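Local coordinates for protein probable TonB-dependent receptor (PDB 4K3F) that probably binds methionine in the periplasm as the substrate-binding lipoprotein of a transport system, and here holds selenomethionine in its cleft, at residues T10-A15 with Y174-K179; N19-L24 with V30-K35. All coordinates share one frame; numbering follows the deposited sequence.

Contact 1. Residues T10-A15 with Y174-K179; sequences TPVPHA and YALEAK
Water 1 lies between the two segments, 2.7 Å from the backbone oxygen V12 O and 2.8 Å from the carboxylate oxygen E177 OE2. It has more acceptors in reach than protons to give, so the two bonds may not both be made at full strength. No direct hydrogen bond joins T10-A15 to Y174-K179. The remaining contacts are van der Waals ones, some of them carboxylate oxygens against proline ring carbons, and the interface buries 245 Å² counted over the two partners. In E177, CG is set anti to the carbonyl carbon (chi1 -69°) and the chain runs on extended (chi2 -168°), which carries the carboxylate from the flank of its helix over to P11. There the side chains are roughly perpendicular: OE1 approaches CG of P11 at 3.8 Å, while OE2 comes to 3.8 Å from CD of the same ring. The methylene part of E177 serves V12, its CG standing 4.1 Å from V12 CB and equally near CG2 as the two chains run antiparallel alongside each other. On the other branch, V12 CG1 meets L176 CB at 4.1 Å. V12 thus packs against two successive residues, L176 and E177, of the same helix, and a cis peptide bond to P13 follows it. Beyond the pair, V12 and P13 also touch Y232 of helix 222-232, and H14 contacts the bound selenomethionine while its NE2 is hydrogen-bonded to N198. Strand 3-9 leads into the first segment and strand 167-170 into the second, and these strands belong to different sheets. The contact therefore joins the two lobes beside the ligand, an arrangement characteristic of a periplasmic binding protein and consistent with its closed, ligand-bound form.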
ATOM      1  N   THR A  10       7.662   1.311   5.678  1.00 14.22           N
ATOM      2  CA  THR A  10       8.220   0.416   4.653  1.00 14.35           C
ATOM      3  C   THR A  10       9.242   1.244   3.843  1.00 14.80           C
ATOM      4  O   THR A  10       9.245   2.488   3.825  1.00 14.45           O
ATOM      5  CB  THR A  10       7.129  -0.197   3.723  1.00 16.46           C
ATOM      6  OG1 THR A  10       6.138   0.816   3.451  1.00 15.17           O
ATOM      7  CG2 THR A  10       6.436  -1.358   4.436  1.00 14.61           C
ATOM      8  N   PRO A  11      10.200   0.567   3.220  1.00 14.47           N
ATOM      9  CA  PRO A  11      11.349   1.339   2.723  1.00 16.18           C
ATOM     10  C   PRO A  11      11.044   2.261   1.548  1.00 18.48           C
ATOM     11  O   PRO A  11      11.578   3.363   1.497  1.00 18.35           O
ATOM     12  CB  PRO A  11      12.318   0.241   2.258  1.00 19.54           C
ATOM     13  CG  PRO A  11      11.955  -0.935   3.064  1.00 19.82           C
ATOM     14  CD  PRO A  11      10.466  -0.877   3.172  1.00 19.38           C
ATOM     15  N   VAL A  12      10.167   1.829   0.639  1.00 15.83           N
ATOM     16  CA  VAL A  12       9.911   2.580  -0.592  1.00 16.30           C
ATOM     17  C   VAL A  12       8.423   2.515  -0.900  1.00 14.77           C
ATOM     18  O   VAL A  12       7.884   1.428  -1.035  1.00 16.09           O
ATOM     19  CB  VAL A  12      10.702   2.027  -1.824  1.00 16.24           C
ATOM     20  CG1 VAL A  12      10.430   2.856  -3.069  1.00 18.44           C
ATOM     21  CG2 VAL A  12      12.197   1.965  -1.570  1.00 19.70           C
ATOM     22  N   PRO A  13       7.756   3.666  -1.033  1.00 13.92           N
ATOM     23  CA  PRO A  13       8.242   5.037  -0.952  1.00 13.54           C
ATOM     24  C   PRO A  13       8.337   5.631   0.438  1.00 15.78           C
ATOM     25  O   PRO A  13       8.915   6.709   0.589  1.00 15.70           O
ATOM     26  CB  PRO A  13       7.186   5.809  -1.758  1.00 15.14           C
ATOM     27  CG  PRO A  13       5.929   5.090  -1.451  1.00 16.95           C
ATOM     28  CD  PRO A  13       6.347   3.630  -1.503  1.00 14.09           C
ATOM     29  N   HIS A  14       7.780   4.950   1.452  1.00 13.08           N
ATOM     30  CA  HIS A  14       7.471   5.620   2.710  1.00 13.15           C
ATOM     31  C   HIS A  14       8.679   6.173   3.442  1.00 13.66           C
ATOM     32  O   HIS A  14       8.694   7.328   3.838  1.00 13.95           O
ATOM     33  CB  HIS A  14       6.648   4.693   3.618  1.00 14.40           C
ATOM     34  CG  HIS A  14       5.460   4.116   2.924  1.00 15.35           C
ATOM     35  ND1 HIS A  14       5.567   3.182   1.914  1.00 15.07           N
ATOM     36  CD2 HIS A  14       4.147   4.401   3.039  1.00 14.10           C
ATOM     37  CE1 HIS A  14       4.359   2.901   1.456  1.00 16.44           C
ATOM     38  NE2 HIS A  14       3.477   3.624   2.126  1.00 15.11           N
ATOM     39  N   ALA A  15       9.709   5.360   3.615  1.00 14.39           N
ATOM     40  CA  ALA A  15      10.887   5.820   4.350  1.00 14.71           C
ATOM     41  C   ALA A  15      11.671   6.870   3.541  1.00 15.05           C
ATOM     42  O   ALA A  15      12.276   7.787   4.100  1.00 16.78           O
ATOM     43  CB  ALA A  15      11.770   4.645   4.761  1.00 15.76           C
ATOM     44  N   TYR A 174       6.132  -2.914  -2.749  1.00 14.24           N
ATOM     45  CA  TYR A 174       6.912  -4.090  -3.011  1.00 15.78           C
ATOM     46  C   TYR A 174       7.360  -4.175  -4.484  1.00 16.26           C
ATOM     47  O   TYR A 174       8.482  -4.567  -4.752  1.00 17.37           O
ATOM     48  CB  TYR A 174       6.184  -5.363  -2.596  1.00 17.17           C
ATOM     49  CG  TYR A 174       6.025  -5.505  -1.098  1.00 14.68           C
ATOM     50  CD1 TYR A 174       7.118  -5.379  -0.245  1.00 17.27           C
ATOM     51  CD2 TYR A 174       4.799  -5.754  -0.541  1.00 15.50           C
ATOM     52  CE1 TYR A 174       7.004  -5.495   1.118  1.00 16.19           C
ATOM     53  CE2 TYR A 174       4.645  -5.900   0.823  1.00 15.32           C
ATOM     54  CZ  TYR A 174       5.724  -5.730   1.674  1.00 13.55           C
ATOM     55  OH  TYR A 174       5.567  -5.902   3.027  1.00 18.08           O
ATOM     56  N   ALA A 175       6.496  -3.793  -5.415  1.00 16.25           N
ATOM     57  CA  ALA A 175       6.876  -3.756  -6.816  1.00 16.85           C
ATOM     58  C   ALA A 175       8.094  -2.844  -7.094  1.00 16.89           C
ATOM     59  O   ALA A 175       9.004  -3.237  -7.803  1.00 18.68           O
ATOM     60  CB  ALA A 175       5.695  -3.340  -7.648  1.00 17.18           C
ATOM     61  N   LEU A 176       8.083  -1.643  -6.516  1.00 17.96           N
ATOM     62  CA  LEU A 176       9.147  -0.665  -6.690  1.00 17.20           C
ATOM     63  C   LEU A 176      10.426  -1.202  -6.068  1.00 21.03           C
ATOM     64  O   LEU A 176      11.473  -1.030  -6.622  1.00 19.72           O
ATOM     65  CB  LEU A 176       8.757   0.659  -6.053  1.00 17.38           C
ATOM     66  CG  LEU A 176       7.651   1.470  -6.729  1.00 20.01           C
ATOM     67  CD1 LEU A 176       7.279   2.687  -5.897  1.00 19.24           C
ATOM     68  CD2 LEU A 176       8.069   1.877  -8.129  1.00 22.90           C
ATOM     69  N   GLU A 177      10.374  -1.874  -4.913  1.00 18.22           N
ATOM     70  CA  GLU A 177      11.634  -2.464  -4.374  1.00 23.15           C
ATOM     71  C   GLU A 177      12.204  -3.551  -5.265  1.00 23.11           C
ATOM     72  O   GLU A 177      13.418  -3.783  -5.300  1.00 25.05           O
ATOM     73  CB  GLU A 177      11.440  -3.036  -2.975  1.00 21.27           C
ATOM     74  CG  GLU A 177      11.209  -2.007  -1.910  1.00 24.64           C
ATOM     75  CD  GLU A 177      11.316  -2.650  -0.548  1.00 32.33           C
ATOM     76  OE1 GLU A 177      12.461  -2.885  -0.106  1.00 40.19           O
ATOM     77  OE2 GLU A 177      10.270  -2.981   0.050  1.00 23.93           O
ATOM     78  N   ALA A 178      11.322  -4.234  -5.974  1.00 21.67           N
ATOM     79  CA  ALA A 178      11.702  -5.276  -6.915  1.00 19.59           C
ATOM     80  C   ALA A 178      12.124  -4.735  -8.305  1.00 21.06           C
ATOM     81  O   ALA A 178      12.352  -5.525  -9.211  1.00 21.98           O
ATOM     82  CB  ALA A 178      10.544  -6.262  -7.078  1.00 20.84           C
ATOM     83  N   LYS A 179      12.159  -3.405  -8.461  1.00 21.18           N
ATOM     84  CA  LYS A 179      12.474  -2.718  -9.733  1.00 25.76           C
ATOM     85  C   LYS A 179      11.440  -2.950 -10.817  1.00 25.66           C
ATOM     86  O   LYS A 179      11.758  -2.840 -11.988  1.00 30.18           O
ATOM     87  CB  LYS A 179      13.880  -3.094 -10.251  1.00 31.43           C
ATOM     88  CG  LYS A 179      14.990  -2.924  -9.226  1.00 39.84           C
ATOM     89  CD  LYS A 179      14.926  -1.554  -8.565  1.00 50.24           C
ATOM     90  CE  LYS A 179      16.200  -1.227  -7.809  1.00 74.71           C
ATOM     91  NZ  LYS A 179      17.335  -0.947  -8.739  1.00 87.17           N
TER
HETATM   92  O   HOH W   1       8.509  -0.878   0.302  1.00 19.78           O

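Contact 2. Residues N19-L24 with V30-K35; sequences NVVKPL and VDLKIK
The beta-alpha-beta unit formed by strand 3-9, helix 11-26 and strand 30-36 supplies this contact: the helix returns over the sheet and packs on the edge strand that follows it. Its geometry fits such a crossover, since the axes of the two short segments run nearly antiparallel (162°) with a closest approach of 7.9 Å. L32 and I34 both direct their CB atoms at the helix. In the apolar seam V21 CG2 meets L32 CD2 at 3.8 Å, the two side chains lying at a slant to each other; L215 of helix 210-218 also touches both residues. Nearer the start of the helical segment, the amide oxygen OD1 of N19 comes within 3.2 Å of I34 CD1, a tight approach, whereas its ND2 is hydrogen-bonded to a glycerol probably left from crystallisation. Along the outer margin K22 spans the gap. With CG anti to the backbone N (chi1 172°) and every later torsion extended, the end of its chain runs across in front of the L32 oxygen. NZ donates a weak hydrogen bond to L32 O at 2.8 Å, and CE comes almost as close to L32 O (2.9 Å), so the carbonyl meets the flank of the chain end as much as its tip. D31 and K22 run alongside in the same sense, but D31 OD1 is 4.2 Å from K22 NZ, too far for a salt bridge. Water 3 links the two charged groups instead, accepting from K22 NZ and donating to D31 OD1. Water 2 ties the backbones together: it donates to K22 O and V30 O, and accepts from L32 N at 3.0 Å.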
ATOM      1  N   ASN A  19      12.543  10.553   4.890  1.00 14.96           N
ATOM      2  CA  ASN A  19      13.910  11.100   4.894  1.00 16.24           C
ATOM      3  C   ASN A  19      13.955  12.552   4.324  1.00 16.78           C
ATOM      4  O   ASN A  19      14.715  13.390   4.791  1.00 16.42           O
ATOM      5  CB  ASN A  19      14.857  10.231   4.061  1.00 17.27           C
ATOM      6  CG  ASN A  19      15.209   8.907   4.727  1.00 23.26           C
ATOM      7  OD1 ASN A  19      15.355   8.829   5.919  1.00 28.56           O
ATOM      8  ND2 ASN A  19      15.420   7.881   3.907  1.00 33.84           N
ATOM      9  N   VAL A  20      13.098  12.811   3.343  1.00 15.57           N
ATOM     10  CA  VAL A  20      13.038  14.136   2.698  1.00 17.85           C
ATOM     11  C   VAL A  20      12.313  15.137   3.597  1.00 15.98           C
ATOM     12  O   VAL A  20      12.642  16.308   3.557  1.00 17.76           O
ATOM     13  CB  VAL A  20      12.406  13.982   1.298  1.00 19.90           C
ATOM     14  CG1 VAL A  20      12.110  15.302   0.628  1.00 19.94           C
ATOM     15  CG2 VAL A  20      13.349  13.135   0.442  1.00 19.23           C
ATOM     16  N   VAL A  21      11.349  14.669   4.418  1.00 15.99           N
ATOM     17  CA  VAL A  21      10.624  15.610   5.312  1.00 15.94           C
ATOM     18  C   VAL A  21      11.442  15.879   6.553  1.00 17.18           C
ATOM     19  O   VAL A  21      11.231  16.904   7.202  1.00 18.64           O
ATOM     20  CB  VAL A  21       9.177  15.234   5.773  1.00 24.12           C
ATOM     21  CG1 VAL A  21       8.203  15.237   4.640  1.00 34.95           C
ATOM     22  CG2 VAL A  21       9.112  13.949   6.540  1.00 25.28           C
ATOM     23  N   LYS A  22      12.358  14.979   6.890  1.00 17.33           N
ATOM     24  CA  LYS A  22      13.023  15.057   8.203  1.00 17.88           C
ATOM     25  C   LYS A  22      13.711  16.398   8.460  1.00 18.61           C
ATOM     26  O   LYS A  22      13.547  16.977   9.502  1.00 19.12           O
ATOM     27  CB  LYS A  22      13.992  13.865   8.406  1.00 19.50           C
ATOM     28  CG  LYS A  22      14.850  13.962   9.649  1.00 20.90           C
ATOM     29  CD  LYS A  22      15.437  12.601  10.041  1.00 21.53           C
ATOM     30  CE  LYS A  22      16.331  12.794  11.267  1.00 21.45           C
ATOM     31  NZ  LYS A  22      16.753  11.502  11.863  1.00 20.72           N
ATOM     32  N   PRO A  23      14.456  16.941   7.485  1.00 18.80           N
ATOM     33  CA  PRO A  23      15.048  18.277   7.747  1.00 19.26           C
ATOM     34  C   PRO A  23      14.053  19.403   7.965  1.00 20.62           C
ATOM     35  O   PRO A  23      14.330  20.285   8.771  1.00 21.71           O
ATOM     36  CB  PRO A  23      15.878  18.538   6.506  1.00 21.55           C
ATOM     37  CG  PRO A  23      16.239  17.167   6.022  1.00 24.08           C
ATOM     38  CD  PRO A  23      15.029  16.322   6.264  1.00 20.51           C
ATOM     39  N   LEU A  24      12.933  19.378   7.247  1.00 23.14           N
ATOM     40  CA  LEU A  24      11.869  20.365   7.435  1.00 24.03           C
ATOM     41  C   LEU A  24      11.350  20.336   8.868  1.00 24.29           C
ATOM     42  O   LEU A  24      11.127  21.390   9.483  1.00 23.92           O
ATOM     43  CB  LEU A  24      10.684  20.129   6.474  1.00 26.42           C
ATOM     44  CG  LEU A  24      10.926  20.370   4.990  1.00 27.04           C
ATOM     45  CD1 LEU A  24       9.671  20.033   4.195  1.00 26.32           C
ATOM     46  CD2 LEU A  24      11.399  21.813   4.769  1.00 29.02           C
ATOM     47  N   VAL A  30      11.266  19.345  15.696  1.00 17.19           N
ATOM     48  CA  VAL A  30      10.869  17.948  15.767  1.00 19.60           C
ATOM     49  C   VAL A  30      11.951  17.080  15.204  1.00 19.40           C
ATOM     50  O   VAL A  30      12.393  17.308  14.085  1.00 18.70           O
ATOM     51  CB  VAL A  30       9.557  17.662  14.993  1.00 17.72           C
ATOM     52  CG1 VAL A  30       9.308  16.154  14.921  1.00 18.35           C
ATOM     53  CG2 VAL A  30       8.411  18.392  15.652  1.00 20.42           C
ATOM     54  N   ASP A  31      12.361  16.088  15.987  1.00 16.56           N
ATOM     55  CA  ASP A  31      13.435  15.163  15.606  1.00 19.19           C
ATOM     56  C   ASP A  31      12.829  13.848  15.167  1.00 17.38           C
ATOM     57  O   ASP A  31      12.503  12.980  15.983  1.00 17.78           O
ATOM     58  CB  ASP A  31      14.406  14.954  16.762  1.00 21.51           C
ATOM     59  CG  ASP A  31      15.532  14.013  16.417  1.00 25.46           C
ATOM     60  OD1 ASP A  31      15.825  13.789  15.222  1.00 24.40           O
ATOM     61  OD2 ASP A  31      16.154  13.497  17.362  1.00 30.24           O
ATOM     62  N   LEU A  32      12.605  13.752  13.864  1.00 16.70           N
ATOM     63  CA  LEU A  32      11.971  12.577  13.266  1.00 16.49           C
ATOM     64  C   LEU A  32      12.945  11.420  13.158  1.00 17.29           C
ATOM     65  O   LEU A  32      13.986  11.563  12.528  1.00 20.68           O
ATOM     66  CB  LEU A  32      11.459  12.895  11.875  1.00 17.04           C
ATOM     67  CG  LEU A  32      10.650  11.813  11.162  1.00 17.95           C
ATOM     68  CD1 LEU A  32       9.359  11.503  11.924  1.00 19.43           C
ATOM     69  CD2 LEU A  32      10.296  12.281   9.768  1.00 19.35           C
ATOM     70  N   LYS A  33      12.605  10.286  13.776  1.00 18.00           N
ATOM     71  CA  LYS A  33      13.451   9.084  13.803  1.00 17.46           C
ATOM     72  C   LYS A  33      12.715   7.963  13.106  1.00 19.68           C
ATOM     73  O   LYS A  33      11.647   7.485  13.580  1.00 21.04           O
ATOM     74  CB  LYS A  33      13.780   8.709  15.250  1.00 21.41           C
ATOM     75  CG  LYS A  33      14.509   9.827  16.006  1.00 26.65           C
ATOM     76  CD  LYS A  33      14.699   9.450  17.473  1.00 34.13           C
ATOM     77  CE  LYS A  33      15.152  10.619  18.313  1.00 39.40           C
ATOM     78  NZ  LYS A  33      14.661  10.492  19.712  1.00 41.30           N
ATOM     79  N   ILE A  34      13.272   7.529  11.985  1.00 18.23           N
ATOM     80  CA  ILE A  34      12.578   6.635  11.061  1.00 18.09           C
ATOM     81  C   ILE A  34      13.158   5.235  11.257  1.00 16.39           C
ATOM     82  O   ILE A  34      14.395   5.064  11.318  1.00 17.96           O
ATOM     83  CB  ILE A  34      12.850   7.064   9.602  1.00 18.39           C
ATOM     84  CG1 ILE A  34      12.340   8.483   9.341  1.00 20.55           C
ATOM     85  CG2 ILE A  34      12.251   6.087   8.612  1.00 18.35           C
ATOM     86  CD1 ILE A  34      13.053   9.141   8.179  1.00 24.95           C
ATOM     87  N   LYS A  35      12.264   4.258  11.382  1.00 15.48           N
ATOM     88  CA  LYS A  35      12.655   2.859  11.534  0.50 16.84           C
ATOM     89  C   LYS A  35      12.028   2.066  10.409  1.00 15.96           C
ATOM     90  O   LYS A  35      10.794   2.024  10.284  1.00 15.72           O
ATOM     91  CB  LYS A  35      12.210   2.356  12.907  0.50 21.71           C
ATOM     92  CG  LYS A  35      13.113   2.820  14.069  0.50 26.14           C
ATOM     93  CD  LYS A  35      13.046   4.325  14.303  0.50 32.60           C
ATOM     94  CE  LYS A  35      13.552   4.731  15.667  0.50 28.04           C
ATOM     95  NZ  LYS A  35      14.980   4.360  15.841  0.50 31.19           N
TER
HETATM   96  O   HOH W   2      13.596  16.015  12.161  1.00 19.70           O
HETATM   97  O   HOH W   3      17.829  12.216  14.377  1.00 26.09           O

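In the fold
From the N terminus, the chain leaves strand 3-9 and enters helix 11-26, which serves both contacts in turn. Contact 2 closes first, a short loop in which only five residues separate helix segment 19-24 from strand segment 30-35, and it is local to one lobe. Contact 1 waits until the chain has built much of the second lobe, 158 residues after its first segment, when 174-179 meets 10-15. The small loop thus falls wholly within the large one, without crossing it. Although their centres are 18 Å apart, the contacts touch where A15 CB packs on I34 CG2 at 4.1 Å, so the interlobe junction abuts the helix-on-sheet packing.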